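Local coordinates for protein putative polyketide cyclase (Pseudomonas putida KT2440, PDB 3F7X) that is of unknown function but belongs to the SnoaL-like family and may be a polyketide cyclase, at residues N27-A32 and G132-V137. Residues are numbered along the deposited sequence; the frame is centred on the assembly and turned at random.
With EDO (1,2-ethanediol), chain F; EDO (1,2-ethanediol), chain D; EDO (1,2-ethanediol), chain H.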
ATOM      1  N   ASN A  27       4.693  -5.588  15.016  1.00 10.01           N
ATOM      2  CA  ASN A  27       5.695  -4.797  15.724  1.00 11.68           C
ATOM      3  C   ASN A  27       7.033  -5.545  15.830  1.00 11.14           C
ATOM      4  O   ASN A  27       8.084  -4.946  15.679  1.00 11.30           O
ATOM      5  CB  ASN A  27       5.245  -4.465  17.125  1.00 13.07           C
ATOM      6  CG  ASN A  27       4.227  -3.385  17.190  1.00 17.40           C
ATOM      7  OD1 ASN A  27       4.137  -2.560  16.330  1.00 21.09           O
ATOM      8  ND2 ASN A  27       3.460  -3.368  18.302  1.00 21.17           N
ATOM      9  N   ALA A  28       6.978  -6.850  16.107  1.00 10.37           N
ATOM     10  CA  ALA A  28       8.199  -7.644  16.196  1.00 11.58           C
ATOM     11  C   ALA A  28       8.913  -7.743  14.843  1.00 10.59           C
ATOM     12  O   ALA A  28      10.142  -7.692  14.809  1.00 11.25           O
ATOM     13  CB  ALA A  28       7.878  -9.062  16.759  1.00 12.08           C
ATOM     14  N   TYR A  29       8.141  -7.860  13.768  1.00  9.89           N
ATOM     15  CA  TYR A  29       8.659  -7.855  12.421  1.00  9.41           C
ATOM     16  C   TYR A  29       9.451  -6.609  12.149  1.00  8.91           C
ATOM     17  O   TYR A  29      10.608  -6.683  11.713  1.00 10.09           O
ATOM     18  CB  TYR A  29       7.475  -8.011  11.466  1.00 10.20           C
ATOM     19  CG  TYR A  29       7.772  -8.019   9.980  1.00 10.46           C
ATOM     20  CD1 TYR A  29       8.009  -9.223   9.320  1.00 11.62           C
ATOM     21  CD2 TYR A  29       7.659  -6.887   9.225  1.00 10.15           C
ATOM     22  CE1 TYR A  29       8.215  -9.248   7.951  1.00 11.40           C
ATOM     23  CE2 TYR A  29       7.857  -6.896   7.851  1.00 11.29           C
ATOM     24  CZ  TYR A  29       8.149  -8.079   7.216  1.00 10.74           C
ATOM     25  OH  TYR A  29       8.356  -8.138   5.844  1.00 11.90           O
ATOM     26  N   TYR A  30       8.869  -5.459  12.465  1.00  9.27           N
ATOM     27  CA  TYR A  30       9.573  -4.209  12.220  1.00 10.18           C
ATOM     28  C   TYR A  30      10.713  -3.945  13.207  1.00 10.13           C
ATOM     29  O   TYR A  30      11.692  -3.326  12.813  1.00 10.96           O
ATOM     30  CB  TYR A  30       8.585  -3.038  12.161  1.00 10.12           C
ATOM     31  CG  TYR A  30       7.806  -3.095  10.855  1.00  9.37           C
ATOM     32  CD1 TYR A  30       8.467  -3.054   9.635  1.00 11.94           C
ATOM     33  CD2 TYR A  30       6.441  -3.268  10.823  1.00 10.35           C
ATOM     34  CE1 TYR A  30       7.772  -3.163   8.434  1.00 12.08           C
ATOM     35  CE2 TYR A  30       5.745  -3.376   9.650  1.00 10.10           C
ATOM     36  CZ  TYR A  30       6.395  -3.313   8.455  1.00 10.66           C
ATOM     37  OH  TYR A  30       5.706  -3.415   7.275  1.00 11.44           O
ATOM     38  N   ALA A  31      10.591  -4.380  14.467  1.00 10.75           N
ATOM     39  CA  ALA A  31      11.674  -4.268  15.394  1.00 11.07           C
ATOM     40  C   ALA A  31      12.885  -5.034  14.849  1.00 10.06           C
ATOM     41  O   ALA A  31      14.022  -4.560  14.937  1.00 11.26           O
ATOM     42  CB  ALA A  31      11.237  -4.791  16.783  1.00 13.59           C
ATOM     43  N   ALA A  32      12.669  -6.248  14.344  1.00 10.42           N
ATOM     44  CA  ALA A  32      13.724  -7.083  13.805  1.00 10.77           C
ATOM     45  C   ALA A  32      14.313  -6.479  12.560  1.00 10.64           C
ATOM     46  O   ALA A  32      15.534  -6.466  12.397  1.00 11.92           O
ATOM     47  CB  ALA A  32      13.240  -8.504  13.574  1.00 11.51           C
ATOM     48  N   GLY A 132      -0.446 -18.053  13.779  1.00 17.23           N
ATOM     49  CA  GLY A 132       0.517 -17.261  14.509  1.00 17.44           C
ATOM     50  C   GLY A 132       1.774 -16.849  13.751  1.00 17.95           C
ATOM     51  O   GLY A 132       2.704 -16.363  14.347  1.00 20.46           O
ATOM     52  N   LYS A 133       1.772 -16.977  12.427  1.00 15.04           N
ATOM     53  CA  LYS A 133       2.890 -16.571  11.571  0.50 13.50           C
ATOM     54  C   LYS A 133       2.396 -15.631  10.477  1.00 11.87           C
ATOM     55  O   LYS A 133       1.239 -15.675  10.079  1.00 13.06           O
ATOM     56  CB  LYS A 133       3.543 -17.790  10.903  0.50 12.36           C
ATOM     57  CG  LYS A 133       4.184 -18.755  11.871  0.50 14.26           C
ATOM     58  CD  LYS A 133       5.405 -18.124  12.559  0.50 15.35           C
ATOM     59  CE  LYS A 133       5.977 -19.115  13.551  0.50 18.81           C
ATOM     60  NZ  LYS A 133       6.084 -20.433  12.869  0.50 26.56           N
ATOM     61  N   ILE A 134       3.310 -14.836   9.968  1.00 11.55           N
ATOM     62  CA  ILE A 134       3.039 -13.975   8.825  1.00 10.37           C
ATOM     63  C   ILE A 134       3.090 -14.868   7.574  1.00 11.13           C
ATOM     64  O   ILE A 134       4.149 -15.402   7.224  1.00 12.55           O
ATOM     65  CB  ILE A 134       4.039 -12.822   8.751  1.00 11.93           C
ATOM     66  CG1 ILE A 134       3.807 -11.845   9.927  1.00 13.67           C
ATOM     67  CG2 ILE A 134       3.949 -12.105   7.378  1.00 13.18           C
ATOM     68  CD1 ILE A 134       4.953 -10.864  10.153  1.00 14.71           C
ATOM     69  N   ALA A 135       1.941 -15.015   6.901  1.00 10.95           N
ATOM     70  CA  ALA A 135       1.772 -15.859   5.722  1.00 11.82           C
ATOM     71  C   ALA A 135       1.788 -15.080   4.410  1.00 10.43           C
ATOM     72  O   ALA A 135       1.925 -15.677   3.342  1.00 10.63           O
ATOM     73  CB  ALA A 135       0.487 -16.704   5.825  1.00 15.02           C
ATOM     74  N   ARG A 136       1.615 -13.757   4.475  1.00 10.56           N
ATOM     75  CA  ARG A 136       1.764 -12.891   3.325  1.00 10.34           C
ATOM     76  C   ARG A 136       2.247 -11.526   3.793  1.00  9.63           C
ATOM     77  O   ARG A 136       1.726 -10.988   4.783  1.00 10.69           O
ATOM     78  CB  ARG A 136       0.464 -12.727   2.535  1.00 11.58           C
ATOM     79  CG  ARG A 136       0.571 -11.694   1.395  1.00 11.04           C
ATOM     80  CD  ARG A 136      -0.672 -11.630   0.572  1.00 11.29           C
ATOM     81  NE  ARG A 136      -1.902 -11.325   1.281  1.00 11.49           N
ATOM     82  CZ  ARG A 136      -2.356 -10.117   1.565  1.00 10.89           C
ATOM     83  NH1 ARG A 136      -1.625  -9.038   1.331  1.00 10.94           N
ATOM     84  NH2 ARG A 136      -3.530  -9.989   2.125  1.00 11.47           N
ATOM     85  N   VAL A 137       3.218 -11.001   3.053  1.00  9.94           N
ATOM     86  CA  VAL A 137       3.671  -9.617   3.172  1.00  9.58           C
ATOM     87  C   VAL A 137       3.528  -8.991   1.776  1.00  9.38           C
ATOM     88  O   VAL A 137       4.155  -9.454   0.812  1.00  9.93           O
ATOM     89  CB  VAL A 137       5.164  -9.497   3.588  1.00 11.30           C
ATOM     90  CG1 VAL A 137       5.549  -8.015   3.649  1.00 13.08           C
ATOM     91  CG2 VAL A 137       5.430 -10.155   4.945  1.00 12.99           C
TER
HETATM   92  C1  EDO F 137      -5.468 -12.964   2.599  1.00 27.04           C
HETATM   93  O1  EDO F 137      -5.531 -11.939   1.652  1.00 23.41           O
HETATM   94  C2  EDO F 137      -4.734 -14.090   1.898  1.00 29.75           C
HETATM   95  O2  EDO F 137      -3.338 -13.781   1.734  1.00 24.05           O
HETATM   96  C1  EDO D 135      10.063  -5.704   4.216  1.00 17.46           C
HETATM   97  O1  EDO D 135       8.713  -5.961   4.488  1.00 15.99           O
HETATM   98  C2  EDO D 135      10.658  -6.738   3.229  1.00 16.63           C
HETATM   99  O2  EDO D 135       9.967  -6.736   1.934  1.00 16.65           O
HETATM  100  C1  EDO H 139      -4.468 -16.197  12.930  1.00 22.75           C
HETATM  101  O1  EDO H 139      -3.409 -16.930  13.592  1.00 23.32           O
HETATM  102  C2  EDO H 139      -5.358 -15.511  13.955  1.00 21.13           C
HETATM  103  O2  EDO H 139      -6.482 -14.928  13.299  1.00 25.61           O
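Tyr-29 of helix 22-35 packs its ring against Ile-134 and Val-137 of strand 133-141. The contact is apolar and buried. The methyl CD1 of Ile-134 comes obliquely to the base of the ring, 3.6 Å from Tyr-29 CD1. The two side chains cross at about a right angle. Val-137 meets the other end of the ring. Its CG1 lies 3.6 Å from Tyr-29 OH, and its CG2 is 4.1 Å from Tyr-29 CZ. With CG anti to the backbone N (chi1 179°), the tyrosine runs past Ile-134 and brings its hydroxyl to Val-137. Ile-134 and Val-137 both point toward the helix because a classic beta bulge intervenes: Ala-135 and Arg-136 together face Tyr-128. Helix 22-35 packs here on the curved sheet of the SnoaL-like alpha+beta fold. Phe-41 and Phe-127 also meet the Tyr-29 ring, Phe-127 edge-to-face. O1 of an ethanediol, at the ring edge, hydrogen-bonds Tyr-29 OH (2.6 Å); the diol is probably from the crystallisation liquor. Cutting Tyr-29 back to an alanine is likely to open a gap beside Ile-134 and Val-137 and to cost Phe-127 its ring partner. An unidentified ligand lies about 7 Å from the Tyr-29 side chain.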